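Local coordinates for protein aggretin alpha chain (Agkistrodon rhodostoma, PDB 3BX4) that triggers platelet aggregation by binding the receptor CLEC1B (CLEC-2), which sets off signalling through Syk and phospholipase C-gamma-2, at residues Lys24-Ala29 against Gly73-Asn78; Phe53-Ile58 against Gly114-Val119; Glu67-Ile72 against Cys106-Lys111. All coordinates share one frame; numbering follows the deposited sequence.

Contact 1 of 3, residues Lys24-Ala29 against Gly73-Asn78; sequences KTWDEA and GLRAQN. With SO4 (sulfate ion), chain J.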
loop_
_atom_site.group_PDB
_atom_site.type_symbol
_atom_site.label_atom_id
_atom_site.label_comp_id
_atom_site.label_asym_id
_atom_site.label_seq_id
_atom_site.Cartn_x
_atom_site.Cartn_y
_atom_site.Cartn_z
ATOM N N LYS C 24 -15.771 0.130 4.465
ATOM C CA LYS C 24 -14.420 0.628 4.652
ATOM C C LYS C 24 -13.512 0.092 3.548
ATOM O O LYS C 24 -13.796 -0.964 2.954
ATOM C CB LYS C 24 -13.868 0.142 6.017
ATOM C CG LYS C 24 -14.476 0.833 7.202
ATOM C CD LYS C 24 -13.941 0.310 8.544
ATOM C CE LYS C 24 -14.679 1.108 9.673
ATOM N NZ LYS C 24 -13.985 2.460 9.874
ATOM N N THR C 25 -12.448 0.841 3.260
ATOM C CA THR C 25 -11.405 0.396 2.284
ATOM C C THR C 25 -10.783 -0.835 2.959
ATOM O O THR C 25 -10.981 -1.030 4.130
ATOM C CB THR C 25 -10.267 1.449 2.066
ATOM O OG1 THR C 25 -9.612 1.728 3.308
ATOM C CG2 THR C 25 -10.916 2.783 1.538
ATOM N N TRP C 26 -10.006 -1.552 2.189
ATOM C CA TRP C 26 -9.320 -2.758 2.756
ATOM C C TRP C 26 -8.463 -2.314 3.957
ATOM O O TRP C 26 -8.596 -2.928 5.050
ATOM C CB TRP C 26 -8.538 -3.440 1.675
ATOM C CG TRP C 26 -8.001 -4.822 2.091
ATOM C CD1 TRP C 26 -8.620 -6.051 1.911
ATOM C CD2 TRP C 26 -6.814 -5.061 2.864
ATOM N NE1 TRP C 26 -7.808 -7.071 2.487
ATOM C CE2 TRP C 26 -6.732 -6.467 3.087
ATOM C CE3 TRP C 26 -5.806 -4.227 3.353
ATOM C CZ2 TRP C 26 -5.655 -7.044 3.807
ATOM C CZ3 TRP C 26 -4.759 -4.779 4.065
ATOM C CH2 TRP C 26 -4.694 -6.192 4.272
ATOM N N ASP C 27 -7.620 -1.307 3.765
ATOM C CA ASP C 27 -6.728 -0.818 4.853
ATOM C C ASP C 27 -7.490 -0.339 6.062
ATOM O O ASP C 27 -7.150 -0.668 7.205
ATOM C CB ASP C 27 -5.816 0.314 4.324
ATOM C CG ASP C 27 -4.603 -0.169 3.509
ATOM O OD1 ASP C 27 -4.115 -1.351 3.546
ATOM O OD2 ASP C 27 -4.014 0.744 2.872
ATOM N N GLU C 28 -8.583 0.403 5.869
ATOM C CA GLU C 28 -9.362 0.835 7.010
ATOM C C GLU C 28 -10.050 -0.327 7.740
ATOM O O GLU C 28 -10.211 -0.286 8.955
ATOM C CB GLU C 28 -10.469 1.836 6.568
ATOM C CG GLU C 28 -9.848 3.175 6.202
ATOM C CD GLU C 28 -8.505 3.373 6.839
ATOM O OE1 GLU C 28 -8.481 3.523 8.074
ATOM O OE2 GLU C 28 -7.477 3.370 6.117
ATOM N N ALA C 29 -10.455 -1.337 6.984
ATOM C CA ALA C 29 -11.116 -2.488 7.546
ATOM C C ALA C 29 -10.108 -3.262 8.399
ATOM O O ALA C 29 -10.421 -3.580 9.559
ATOM C CB ALA C 29 -11.650 -3.363 6.438
ATOM N N GLY C 73 -8.873 -11.142 4.461
ATOM C CA GLY C 73 -7.531 -10.638 4.742
ATOM C C GLY C 73 -6.441 -10.944 3.712
ATOM O O GLY C 73 -5.274 -10.847 4.085
ATOM N N LEU C 74 -6.830 -11.280 2.479
ATOM C CA LEU C 74 -5.910 -11.592 1.372
ATOM C C LEU C 74 -5.354 -10.320 0.815
ATOM O O LEU C 74 -6.123 -9.379 0.442
ATOM C CB LEU C 74 -6.615 -12.297 0.209
ATOM C CG LEU C 74 -6.788 -13.739 0.198
ATOM C CD1 LEU C 74 -7.750 -13.940 -1.007
ATOM C CD2 LEU C 74 -5.359 -14.406 0.039
ATOM N N ARG C 75 -4.020 -10.234 0.770
ATOM C CA ARG C 75 -3.390 -9.003 0.334
ATOM C C ARG C 75 -2.138 -9.337 -0.448
ATOM O O ARG C 75 -1.294 -10.107 0.042
ATOM C CB ARG C 75 -3.033 -8.151 1.559
ATOM C CG ARG C 75 -2.471 -6.761 1.326
ATOM C CD ARG C 75 -3.528 -5.824 0.726
ATOM N NE ARG C 75 -3.067 -4.441 0.762
ATOM C CZ ARG C 75 -2.482 -3.816 -0.257
ATOM N NH1 ARG C 75 -2.321 -4.438 -1.436
ATOM N NH2 ARG C 75 -2.070 -2.539 -0.106
ATOM N N ALA C 76 -1.992 -8.722 -1.611
ATOM C CA ALA C 76 -0.779 -9.018 -2.424
ATOM C C ALA C 76 0.429 -8.310 -1.838
ATOM O O ALA C 76 0.393 -7.131 -1.479
ATOM C CB ALA C 76 -0.942 -8.607 -3.887
ATOM N N GLN C 77 1.545 -9.034 -1.711
ATOM C CA GLN C 77 2.766 -8.439 -1.158
ATOM C C GLN C 77 3.799 -7.923 -2.161
ATOM O O GLN C 77 4.660 -7.144 -1.773
ATOM C CB GLN C 77 3.478 -9.445 -0.281
ATOM C CG GLN C 77 2.617 -10.038 0.819
ATOM C CD GLN C 77 2.044 -8.946 1.706
ATOM O OE1 GLN C 77 2.779 -8.052 2.145
ATOM N NE2 GLN C 77 0.734 -9.017 1.983
ATOM N N ASN C 78 3.716 -8.373 -3.404
ATOM C CA ASN C 78 4.515 -7.849 -4.552
ATOM C C ASN C 78 4.247 -6.342 -4.606
ATOM O O ASN C 78 3.086 -5.945 -4.541
ATOM C CB ASN C 78 4.030 -8.534 -5.847
ATOM C CG ASN C 78 4.902 -8.210 -7.125
ATOM O OD1 ASN C 78 5.528 -7.157 -7.215
ATOM N ND2 ASN C 78 4.920 -9.147 -8.101
HETATM S S SO4 J . -0.591 -1.458 -3.340
HETATM O O1 SO4 J . -1.616 -2.505 -3.401
HETATM O O2 SO4 J . -1.017 -0.381 -4.261
HETATM O O3 SO4 J . 0.723 -1.952 -3.729
HETATM O O4 SO4 J . -0.479 -0.981 -1.974
HETATM O O HOH W 1 -1.911 -2.711 3.259
#
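Trp26, in the first turn of helix 26-34, lays one face of its indole against the aliphatic part of Arg75 on strand 69-76, the tight half of the contact. Arg75 CD sits almost squarely above the six-membered ring of Trp26, 3.6 Å from its centroid and 8° off the normal, a clear CH-pi contact. The bend in the arginine chain (chi2 68°) turns its outer part across the ring, while Gly73 O lies at the ring edge. The indole N-H goes to the carbonyl of Ile72, a bond that, with the arginine over its face, restrains the rotation of the ring. The contact joins this helix of the C-type lectin fold to the outer half of the strand, where Leu74, Arg75 and Ala76 pair antiparallel with a strand of the other protein chain, carrying the sheet across the interface.

The polar end is looser. The guanidinium plane stands 76° from the indole, and any cation-pi attraction is weak at best. Asp27 OD1 stays 4.3 Å from Arg75 NE, beyond a salt bridge; a water bridges the two. A sulfate, probably from the crystallisation liquor, accepts from Arg75 NH1 through O1 at 2.8 Å and from Arg75 NH2 through O4 at 2.9 Å. The arginine is thus split chemically: its methylenes serve the buried tryptophan, its charge water, the sulfate and, weakly, the carbonyl of Lys105.

Contact 2 of 3, residues Phe53-Ile58 against Gly114-Val119; sequences FVSWLI and GFRKWV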
loop_
_atom_site.group_PDB
_atom_site.type_symbol
_atom_site.label_atom_id
_atom_site.label_comp_id
_atom_site.label_asym_id
_atom_site.label_seq_id
_atom_site.Cartn_x
_atom_site.Cartn_y
_atom_site.Cartn_z
ATOM N N PHE C 53 -18.315 -21.503 6.897
ATOM C CA PHE C 53 -18.715 -20.785 8.070
ATOM C C PHE C 53 -18.793 -19.291 7.709
ATOM O O PHE C 53 -19.794 -18.631 8.034
ATOM C CB PHE C 53 -17.728 -20.959 9.251
ATOM C CG PHE C 53 -18.086 -20.073 10.399
ATOM C CD1 PHE C 53 -19.171 -20.392 11.236
ATOM C CD2 PHE C 53 -17.405 -18.838 10.603
ATOM C CE1 PHE C 53 -19.555 -19.550 12.310
ATOM C CE2 PHE C 53 -17.882 -17.958 11.691
ATOM C CZ PHE C 53 -18.890 -18.366 12.527
ATOM N N VAL C 54 -17.726 -18.776 7.099
ATOM C CA VAL C 54 -17.695 -17.324 6.777
ATOM C C VAL C 54 -18.840 -16.964 5.792
ATOM O O VAL C 54 -19.490 -15.928 5.950
ATOM C CB VAL C 54 -16.344 -16.827 6.312
ATOM C CG1 VAL C 54 -16.409 -15.295 5.834
ATOM C CG2 VAL C 54 -15.312 -16.993 7.456
ATOM N N SER C 55 -19.085 -17.822 4.806
ATOM C CA SER C 55 -20.196 -17.573 3.863
ATOM C C SER C 55 -21.530 -17.487 4.622
ATOM O O SER C 55 -22.354 -16.566 4.409
ATOM C CB SER C 55 -20.206 -18.656 2.778
ATOM O OG SER C 55 -21.353 -18.478 1.966
ATOM N N TRP C 56 -21.758 -18.442 5.538
ATOM C CA TRP C 56 -22.961 -18.490 6.381
ATOM C C TRP C 56 -23.105 -17.235 7.263
ATOM O O TRP C 56 -24.182 -16.608 7.372
ATOM C CB TRP C 56 -22.878 -19.754 7.280
ATOM C CG TRP C 56 -24.005 -19.841 8.281
ATOM C CD1 TRP C 56 -25.306 -20.233 8.046
ATOM C CD2 TRP C 56 -23.936 -19.488 9.661
ATOM N NE1 TRP C 56 -26.029 -20.157 9.214
ATOM C CE2 TRP C 56 -25.213 -19.717 10.223
ATOM C CE3 TRP C 56 -22.893 -19.025 10.492
ATOM C CZ2 TRP C 56 -25.492 -19.501 11.591
ATOM C CZ3 TRP C 56 -23.159 -18.783 11.858
ATOM C CH2 TRP C 56 -24.457 -19.031 12.395
ATOM N N LEU C 57 -21.987 -16.796 7.843
ATOM C CA LEU C 57 -21.956 -15.670 8.764
ATOM C C LEU C 57 -22.416 -14.430 7.975
ATOM O O LEU C 57 -23.124 -13.644 8.502
ATOM C CB LEU C 57 -20.516 -15.452 9.278
ATOM C CG LEU C 57 -20.347 -14.386 10.401
ATOM C CD1 LEU C 57 -20.764 -14.890 11.767
ATOM C CD2 LEU C 57 -18.891 -13.945 10.396
ATOM N N ILE C 58 -21.960 -14.272 6.746
ATOM C CA ILE C 58 -22.270 -13.068 5.948
ATOM C C ILE C 58 -23.757 -13.180 5.601
ATOM O O ILE C 58 -24.514 -12.176 5.666
ATOM C CB ILE C 58 -21.421 -13.004 4.683
ATOM C CG1 ILE C 58 -19.931 -12.744 5.039
ATOM C CG2 ILE C 58 -22.013 -11.967 3.722
ATOM C CD1 ILE C 58 -18.960 -12.952 3.889
ATOM N N GLY C 114 -21.803 -16.415 -4.050
ATOM C CA GLY C 114 -22.260 -16.977 -2.808
ATOM C C GLY C 114 -21.343 -16.683 -1.642
ATOM O O GLY C 114 -21.451 -17.343 -0.622
ATOM N N PHE C 115 -20.452 -15.693 -1.800
ATOM C CA PHE C 115 -19.437 -15.352 -0.771
ATOM C C PHE C 115 -18.564 -16.553 -0.374
ATOM O O PHE C 115 -18.263 -16.805 0.807
ATOM C CB PHE C 115 -20.026 -14.724 0.487
ATOM C CG PHE C 115 -20.798 -13.448 0.232
ATOM C CD1 PHE C 115 -22.187 -13.466 0.347
ATOM C CD2 PHE C 115 -20.138 -12.278 -0.103
ATOM C CE1 PHE C 115 -22.921 -12.326 0.114
ATOM C CE2 PHE C 115 -20.892 -11.089 -0.333
ATOM C CZ PHE C 115 -22.256 -11.159 -0.216
ATOM N N ARG C 116 -18.146 -17.287 -1.397
ATOM C CA ARG C 116 -17.266 -18.424 -1.159
ATOM C C ARG C 116 -15.935 -18.232 -1.935
ATOM O O ARG C 116 -14.841 -18.020 -1.335
ATOM C CB ARG C 116 -18.037 -19.736 -1.390
ATOM C CG ARG C 116 -18.195 -20.514 -0.063
ATOM C CD ARG C 116 -18.479 -21.977 -0.308
ATOM N NE ARG C 116 -17.736 -22.983 0.497
ATOM C CZ ARG C 116 -16.507 -23.438 0.203
ATOM N NH1 ARG C 116 -15.978 -24.437 0.900
ATOM N NH2 ARG C 116 -15.796 -22.915 -0.779
ATOM N N LYS C 117 -15.960 -18.224 -3.236
ATOM C CA LYS C 117 -14.719 -18.112 -3.944
ATOM C C LYS C 117 -14.070 -16.727 -3.726
ATOM O O LYS C 117 -14.776 -15.706 -3.620
ATOM C CB LYS C 117 -14.945 -18.377 -5.414
ATOM C CG LYS C 117 -15.416 -19.836 -5.671
ATOM C CD LYS C 117 -14.286 -20.846 -5.568
ATOM C CE LYS C 117 -14.488 -21.970 -6.582
ATOM N NZ LYS C 117 -13.230 -22.729 -6.827
ATOM N N TRP C 118 -12.753 -16.740 -3.569
ATOM C CA TRP C 118 -11.996 -15.511 -3.479
ATOM C C TRP C 118 -11.878 -14.799 -4.829
ATOM O O TRP C 118 -11.650 -15.426 -5.874
ATOM C CB TRP C 118 -10.608 -15.777 -2.947
ATOM C CG TRP C 118 -10.577 -16.636 -1.713
ATOM C CD1 TRP C 118 -11.575 -16.855 -0.777
ATOM C CD2 TRP C 118 -9.426 -17.338 -1.235
ATOM N NE1 TRP C 118 -11.099 -17.669 0.237
ATOM C CE2 TRP C 118 -9.798 -17.983 -0.016
ATOM C CE3 TRP C 118 -8.135 -17.462 -1.713
ATOM C CZ2 TRP C 118 -8.910 -18.773 0.710
ATOM C CZ3 TRP C 118 -7.253 -18.284 -1.015
ATOM C CH2 TRP C 118 -7.642 -18.903 0.186
ATOM N N VAL C 119 -11.965 -13.470 -4.797
ATOM C CA VAL C 119 -11.701 -12.662 -5.976
ATOM C C VAL C 119 -10.767 -11.498 -5.537
ATOM O O VAL C 119 -10.759 -11.176 -4.368
ATOM C CB VAL C 119 -13.021 -12.096 -6.599
ATOM C CG1 VAL C 119 -13.974 -13.251 -6.987
ATOM C CG2 VAL C 119 -13.745 -11.154 -5.669
#
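Ser55 and Ile58, one turn apart on helix 48-59, meet Gly114 and Phe115 of the connection between strands 106-110 and 118-121, in a helix-to-loop contact that is polar at its outer end and apolar within. It lies where the second helix of the lectin domain passes over the end of a beta hairpin.

The polar part is one hydrogen bond. With OG anti to the backbone N (chi1 174°), Ser55 extends its hydroxyl to Gly114 O at 2.8 Å, nearly along the C=O axis. Ser55 CB is also drawn in, 3.3 Å from Phe115 O, and Arg116 CG also touches Ser55 CB, at 3.9 Å. Both Gly114 and Phe115 have positive phi, and with this left-handed backbone their carbonyls are turned to the Ser55 side chain.

Deeper in, Ile58 brings its CG2 methyl over one face of the Phe115 ring, 3.8 Å from the centroid and 14° off the normal. This methyl sits toward the CD1-CE1 rim of the ring, whereas Ile58 CD1 lies beside Phe115 CB at 4.0 Å. The pair continues inward onto Val70 and Leu109 of the sheet. At the polar end, Arg116 forms a salt bridge with Asp52 on the same helix and another with an acidic side chain of the partner protein chain. In a C-type lectin domain two helices flank the sheets, and this contact is where helix 48-59 seats on the 106-121 hairpin.

Contact 3 of 3, residues Glu67-Ile72 against Cys106-Lys111; sequences EDYVWI and CGALEK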
loop_
_atom_site.group_PDB
_atom_site.type_symbol
_atom_site.label_atom_id
_atom_site.label_comp_id
_atom_site.label_asym_id
_atom_site.label_seq_id
_atom_site.Cartn_x
_atom_site.Cartn_y
_atom_site.Cartn_z
ATOM N N GLU C 67 -24.911 -5.904 -0.394
ATOM C CA GLU C 67 -23.472 -5.705 -0.585
ATOM C C GLU C 67 -22.956 -6.649 -1.714
ATOM O O GLU C 67 -23.350 -7.822 -1.729
ATOM C CB GLU C 67 -22.739 -5.977 0.743
ATOM C CG GLU C 67 -21.254 -5.951 0.609
ATOM C CD GLU C 67 -20.691 -4.564 0.278
ATOM O OE1 GLU C 67 -20.502 -3.731 1.215
ATOM O OE2 GLU C 67 -20.376 -4.355 -0.907
ATOM N N ASP C 68 -22.072 -6.161 -2.611
ATOM C CA ASP C 68 -21.537 -6.999 -3.670
ATOM C C ASP C 68 -20.227 -7.646 -3.303
ATOM O O ASP C 68 -19.851 -8.675 -3.878
ATOM C CB ASP C 68 -21.375 -6.304 -5.030
ATOM C CG ASP C 68 -20.762 -4.920 -4.967
ATOM O OD1 ASP C 68 -20.425 -4.391 -3.858
ATOM O OD2 ASP C 68 -20.601 -4.355 -6.118
ATOM N N TYR C 69 -19.521 -6.991 -2.404
ATOM C CA TYR C 69 -18.160 -7.536 -2.007
ATOM C C TYR C 69 -17.985 -7.411 -0.519
ATOM O O TYR C 69 -18.504 -6.491 0.110
ATOM C CB TYR C 69 -17.019 -6.764 -2.666
ATOM C CG TYR C 69 -16.978 -6.945 -4.154
ATOM C CD1 TYR C 69 -16.393 -8.074 -4.757
ATOM C CD2 TYR C 69 -17.589 -6.015 -4.974
ATOM C CE1 TYR C 69 -16.399 -8.224 -6.153
ATOM C CE2 TYR C 69 -17.575 -6.162 -6.372
ATOM C CZ TYR C 69 -16.984 -7.259 -6.938
ATOM O OH TYR C 69 -17.042 -7.375 -8.322
ATOM N N VAL C 70 -17.224 -8.366 0.090
ATOM C CA VAL C 70 -16.968 -8.271 1.495
ATOM C C VAL C 70 -15.445 -8.552 1.646
ATOM O O VAL C 70 -15.020 -9.586 1.164
ATOM C CB VAL C 70 -17.803 -9.336 2.278
ATOM C CG1 VAL C 70 -17.235 -9.468 3.740
ATOM C CG2 VAL C 70 -19.369 -9.003 2.204
ATOM N N TRP C 71 -14.713 -7.621 2.240
ATOM C CA TRP C 71 -13.202 -7.792 2.345
ATOM C C TRP C 71 -12.910 -8.915 3.263
ATOM O O TRP C 71 -13.518 -9.059 4.294
ATOM C CB TRP C 71 -12.596 -6.525 2.924
ATOM C CG TRP C 71 -12.647 -5.332 1.986
ATOM C CD1 TRP C 71 -13.174 -4.044 2.274
ATOM C CD2 TRP C 71 -12.137 -5.253 0.658
ATOM N NE1 TRP C 71 -12.971 -3.221 1.208
ATOM C CE2 TRP C 71 -12.352 -3.909 0.187
ATOM C CE3 TRP C 71 -11.541 -6.168 -0.202
ATOM C CZ2 TRP C 71 -11.977 -3.502 -1.138
ATOM C CZ3 TRP C 71 -11.118 -5.783 -1.465
ATOM C CH2 TRP C 71 -11.338 -4.429 -1.953
ATOM N N ILE C 72 -11.830 -9.670 2.915
ATOM C CA ILE C 72 -11.234 -10.651 3.835
ATOM C C ILE C 72 -9.741 -10.333 3.787
ATOM O O ILE C 72 -9.323 -9.399 3.117
ATOM C CB ILE C 72 -11.545 -12.151 3.400
ATOM C CG1 ILE C 72 -11.120 -12.379 1.934
ATOM C CG2 ILE C 72 -13.043 -12.471 3.662
ATOM C CD1 ILE C 72 -11.195 -13.912 1.560
ATOM N N CYS C 106 -6.117 -6.515 -3.363
ATOM C CA CYS C 106 -6.846 -6.925 -2.146
ATOM C C CYS C 106 -7.871 -8.021 -2.426
ATOM O O CYS C 106 -8.528 -7.990 -3.479
ATOM C CB CYS C 106 -7.562 -5.729 -1.457
ATOM S SG CYS C 106 -6.398 -4.549 -0.803
ATOM N N GLY C 107 -8.037 -8.983 -1.505
ATOM C CA GLY C 107 -8.993 -10.048 -1.708
ATOM C C GLY C 107 -10.383 -9.853 -1.027
ATOM O O GLY C 107 -10.489 -9.328 0.078
ATOM N N ALA C 108 -11.411 -10.401 -1.664
ATOM C CA ALA C 108 -12.775 -10.244 -1.170
ATOM C C ALA C 108 -13.593 -11.505 -1.467
ATOM O O ALA C 108 -13.209 -12.288 -2.383
ATOM C CB ALA C 108 -13.390 -9.019 -1.911
ATOM N N LEU C 109 -14.725 -11.634 -0.766
ATOM C CA LEU C 109 -15.752 -12.608 -1.096
ATOM C C LEU C 109 -16.786 -11.840 -1.901
ATOM O O LEU C 109 -16.938 -10.641 -1.679
ATOM C CB LEU C 109 -16.378 -13.216 0.162
ATOM C CG LEU C 109 -15.310 -14.015 0.964
ATOM C CD1 LEU C 109 -15.848 -14.412 2.323
ATOM C CD2 LEU C 109 -14.825 -15.222 0.099
ATOM N N GLU C 110 -17.453 -12.511 -2.814
ATOM C CA GLU C 110 -18.386 -11.749 -3.648
ATOM C C GLU C 110 -19.792 -12.348 -3.691
ATOM O O GLU C 110 -19.947 -13.567 -3.681
ATOM C CB GLU C 110 -17.771 -11.601 -5.041
ATOM C CG GLU C 110 -17.921 -12.794 -5.800
ATOM C CD GLU C 110 -17.537 -12.696 -7.280
ATOM O OE1 GLU C 110 -17.126 -13.765 -7.782
ATOM O OE2 GLU C 110 -17.625 -11.629 -7.924
ATOM N N LYS C 111 -20.819 -11.486 -3.668
ATOM C CA LYS C 111 -22.197 -11.954 -3.663
ATOM C C LYS C 111 -22.522 -12.854 -4.850
ATOM O O LYS C 111 -23.286 -13.835 -4.697
ATOM C CB LYS C 111 -23.112 -10.722 -3.667
ATOM C CG LYS C 111 -24.600 -10.994 -3.451
ATOM C CD LYS C 111 -25.388 -9.702 -3.658
ATOM C CE LYS C 111 -26.837 -9.847 -3.178
ATOM N NZ LYS C 111 -27.654 -8.726 -3.751
HETATM O O HOH W 2 -18.964 -9.648 -8.366
#
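Trp71 and Tyr69 present their rings to strand 106-110 in different ways. The indole of Trp71 meets Gly107 O at its edge, 3.3 Å from Trp71 CE3, while Cys106 CB and Ala108 CB approach it obliquely, the former 3.6 Å from Trp71 CZ3. Cys106 SG makes an oblique sulfur-aromatic contact, 5.4 Å from the centroid of the Trp71 six-membered ring. Trp26 meets the indole edge-to-face, and Trp71 NE1 donates to Gln125 O. The phenol ring of Tyr69 lies beside Glu110, both side chains pointing the same way, with ring and carboxylate planes 24° apart and Glu110 CB 3.8 Å from Tyr69 CD1; Glu110 OE1 is hydrogen-bonded to Thr113 OG1. Tyr121 stacks on the Tyr69 ring and His127 meets it edge-to-face.

Behind these rings the two strands pair antiparallel. Val70 and Leu109 form a hydrogen-bonded pair, with Leu109 N 2.8 Å from Val70 O and Val70 N 2.9 Å from Leu109 O. Hydrogen bonds from Lys111 N to Asp68 O and from Ile72 N to Gly107 O extend the ladder, the second almost straight at 178°.

Val70 and Leu109 point to the other face of the sheet from Tyr69 and Glu110. There Ile72 CG2 packs 3.7 Å from Leu109 CD1, and helix 48-59 lies over Leu109 and Val70. Cys106 is disulfide-bonded to Cys123. Trp71-Ile72-Gly73-Leu74 is the WIGL motif of C-type lectin domains, and this buried pairing belongs to the core of that fold.

In the fold
Strand 69-76 serves two of the three sites: contact 3 pairs its first half with strand 106-110, and contact 1 joins its second half, past the corner at Gly73, to helix 26-34. Contacts 1 and 3 meet through the backbone bond between Leu74 O and Gly107 N and the packing of Trp26 on Cys106. Contact 2 lies about 8 Å from contact 3, centre to centre, and packs the other helix, 48-59, against the same sheet. Contact 3 is the buried, backbone-bonded centre; contact 1 is buried at its ring but ends in ions and water; contact 2 is partly buried, joining one side-chain hydrogen bond to apolar packing.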